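Acetyltransferase (Vibrio fischeri, PDB 3JVN) catalyses transfer of an acetyl group from acetyl-CoA to an acceptor substrate, as a member of the GNAT family. Local coordinates at the interface of chains A and B. Coordinates in Å, arbitrary orientation; residue numbers count along the deposited sequence, not the author numbering. Chains: chain A/B, Acetyltransferase.

The interface of chains A and B. Residues chain A 50, 53, 55-56, 74; chain B 80-82.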
ATOM      1  N   TYR A  50       5.008 -21.826   2.621  1.00 34.81           N
ATOM      2  CA  TYR A  50       4.063 -20.732   2.800  1.00 34.78           C
ATOM      3  C   TYR A  50       3.323 -20.913   4.115  1.00 35.30           C
ATOM      4  O   TYR A  50       3.211 -19.994   4.918  1.00 36.94           O
ATOM      5  CB  TYR A  50       3.049 -20.726   1.657  1.00 34.63           C
ATOM      6  CG  TYR A  50       2.219 -19.460   1.582  1.00 33.19           C
ATOM      7  CD1 TYR A  50       1.134 -19.249   2.447  1.00 32.91           C
ATOM      8  CD2 TYR A  50       2.538 -18.457   0.662  1.00 29.49           C
ATOM      9  CE1 TYR A  50       0.391 -18.064   2.397  1.00 31.63           C
ATOM     10  CE2 TYR A  50       1.816 -17.279   0.604  1.00 31.00           C
ATOM     11  CZ  TYR A  50       0.741 -17.087   1.470  1.00 32.72           C
ATOM     12  OH  TYR A  50       0.025 -15.916   1.389  1.00 33.93           O
ATOM     13  N   ASP A  53       5.542 -20.217   7.128  1.00 32.20           N
ATOM     14  CA  ASP A  53       6.007 -18.839   7.288  1.00 31.78           C
ATOM     15  C   ASP A  53       5.200 -18.136   8.384  1.00 31.52           C
ATOM     16  O   ASP A  53       3.969 -18.107   8.338  1.00 31.51           O
ATOM     17  CB  ASP A  53       5.890 -18.102   5.950  1.00 32.26           C
ATOM     18  CG  ASP A  53       6.745 -16.851   5.894  1.00 32.51           C
ATOM     19  OD1 ASP A  53       6.306 -15.786   6.378  1.00 35.92           O
ATOM     20  OD2 ASP A  53       7.874 -16.937   5.368  1.00 33.22           O
ATOM     21  N   GLU A  55       4.645 -15.117   8.902  1.00 31.79           N
ATOM     22  CA  GLU A  55       3.916 -13.948   8.400  1.00 30.49           C
ATOM     23  C   GLU A  55       2.798 -14.355   7.430  1.00 31.27           C
ATOM     24  O   GLU A  55       2.099 -13.486   6.893  1.00 31.85           O
ATOM     25  CB  GLU A  55       4.869 -12.995   7.666  1.00 30.71           C
ATOM     26  CG  GLU A  55       6.036 -12.433   8.486  1.00 29.32           C
ATOM     27  CD  GLU A  55       5.613 -11.806   9.815  1.00 27.45           C
ATOM     28  OE1 GLU A  55       4.428 -11.453   9.973  1.00 27.08           O
ATOM     29  OE2 GLU A  55       6.476 -11.665  10.705  1.00 25.09           O
ATOM     30  N   CYS A  56       2.625 -15.662   7.213  1.00 29.04           N
ATOM     31  CA  CYS A  56       1.605 -16.165   6.288  1.00 28.20           C
ATOM     32  C   CYS A  56       0.345 -16.742   6.924  1.00 28.04           C
ATOM     33  O   CYS A  56       0.345 -17.186   8.068  1.00 28.27           O
ATOM     34  CB  CYS A  56       2.210 -17.228   5.364  1.00 27.28           C
ATOM     35  SG  CYS A  56       3.380 -16.587   4.148  1.00 27.69           S
ATOM     36  N   HIS A  74      -0.855 -12.890   3.265  1.00 25.12           N
ATOM     37  CA  HIS A  74       0.378 -12.654   4.028  1.00 25.19           C
ATOM     38  C   HIS A  74       0.553 -11.223   4.530  1.00 24.64           C
ATOM     39  O   HIS A  74       0.122 -10.282   3.878  1.00 23.03           O
ATOM     40  CB  HIS A  74       1.622 -13.047   3.204  1.00 26.01           C
ATOM     41  CG  HIS A  74       1.970 -12.093   2.095  1.00 25.63           C
ATOM     42  ND1 HIS A  74       1.269 -12.037   0.909  1.00 28.63           N
ATOM     43  CD2 HIS A  74       2.984 -11.202   1.971  1.00 26.20           C
ATOM     44  CE1 HIS A  74       1.837 -11.159   0.102  1.00 26.62           C
ATOM     45  NE2 HIS A  74       2.881 -10.637   0.721  1.00 24.89           N
TER
ATOM     46  N   SER B  80       7.866  -8.069   2.119  1.00 21.59           N
ATOM     47  CA  SER B  80       7.242  -9.266   2.641  1.00 20.64           C
ATOM     48  C   SER B  80       8.296 -10.354   2.782  1.00 22.82           C
ATOM     49  O   SER B  80       9.479 -10.152   2.483  1.00 22.17           O
ATOM     50  CB  SER B  80       6.133  -9.744   1.715  1.00 19.86           C
ATOM     51  OG  SER B  80       6.615 -10.028   0.417  1.00 22.29           O
ATOM     52  N   THR B  81       7.864 -11.507   3.263  1.00 23.20           N
ATOM     53  CA  THR B  81       8.763 -12.628   3.438  1.00 25.69           C
ATOM     54  C   THR B  81       8.510 -13.673   2.353  1.00 27.86           C
ATOM     55  O   THR B  81       9.118 -14.745   2.360  1.00 28.39           O
ATOM     56  CB  THR B  81       8.548 -13.278   4.805  1.00 24.55           C
ATOM     57  OG1 THR B  81       7.193 -13.730   4.902  1.00 27.52           O
ATOM     58  CG2 THR B  81       8.820 -12.289   5.912  1.00 20.65           C
ATOM     59  N   VAL B  82       7.623 -13.356   1.415  1.00 28.70           N
ATOM     60  CA  VAL B  82       7.289 -14.295   0.354  1.00 30.29           C
ATOM     61  C   VAL B  82       7.185 -13.664  -1.021  1.00 30.92           C
ATOM     62  O   VAL B  82       6.773 -14.320  -1.973  1.00 32.15           O
ATOM     63  CB  VAL B  82       5.954 -14.992   0.638  1.00 30.37           C
ATOM     64  CG1 VAL B  82       6.012 -15.681   1.989  1.00 29.74           C
ATOM     65  CG2 VAL B  82       4.822 -13.977   0.599  1.00 30.43           C
TER
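A:Asp53 and B:Thr81 meet in one patch of a two-fold symmetric interface between two copies of the acetyltransferase. The loop of chain B that follows strand 67-79 is laid against chain A. There it meets A:Asp53 and A:Glu55, in the loop after helix 47-52, and strands 56-62 and 67-79. The twin patch, with the chains exchanged, adds the same contacts, so each subunit both gives and receives this loop. The pairing is that of the deposited assembly; the structure alone does not show whether the dimer forms in the cell.

The polar link is a hydrogen bond from the hydroxyl OG1 of B:Thr81 to the carboxylate OD1 of A:Asp53, 2.7 Å long. The hydroxyl comes to the syn side of OD1, 33° out of the carboxylate plane. From the opposite face of that plane, and on the anti side, the backbone N of A:Glu55 donates to the same OD1 of A:Asp53 at 3.1 Å. Two donors thus grip one oxygen, and the bond within chain A helps to fix the carboxylate that receives B:Thr81. A:Asp53 holds its CG anti to the backbone N (chi1 -161°), which carries the carboxylate toward chain B. The B:Thr81 methyl CG2 turns instead to A:Glu55, where it packs against CG at 3.8 Å.

B:Val82 supplies the apolar side of the patch, and its two methyls part company. CG1 of B:Val82 meets the thiol sulfur SG of A:Cys56 at 3.5 Å. That sulfur also sits over the centre of the A:Tyr50 ring, so the tyrosine backs the cysteine from the second shell. CG2 of B:Val82 lies over one face of the A:His74 imidazole in a CH-pi contact, displaced toward the rim and 3.7 Å from the ring centroid. B:Ser80 approaches the rim of the same imidazole: its CB lies 3.5 Å from both CD2 and NE2 of A:His74.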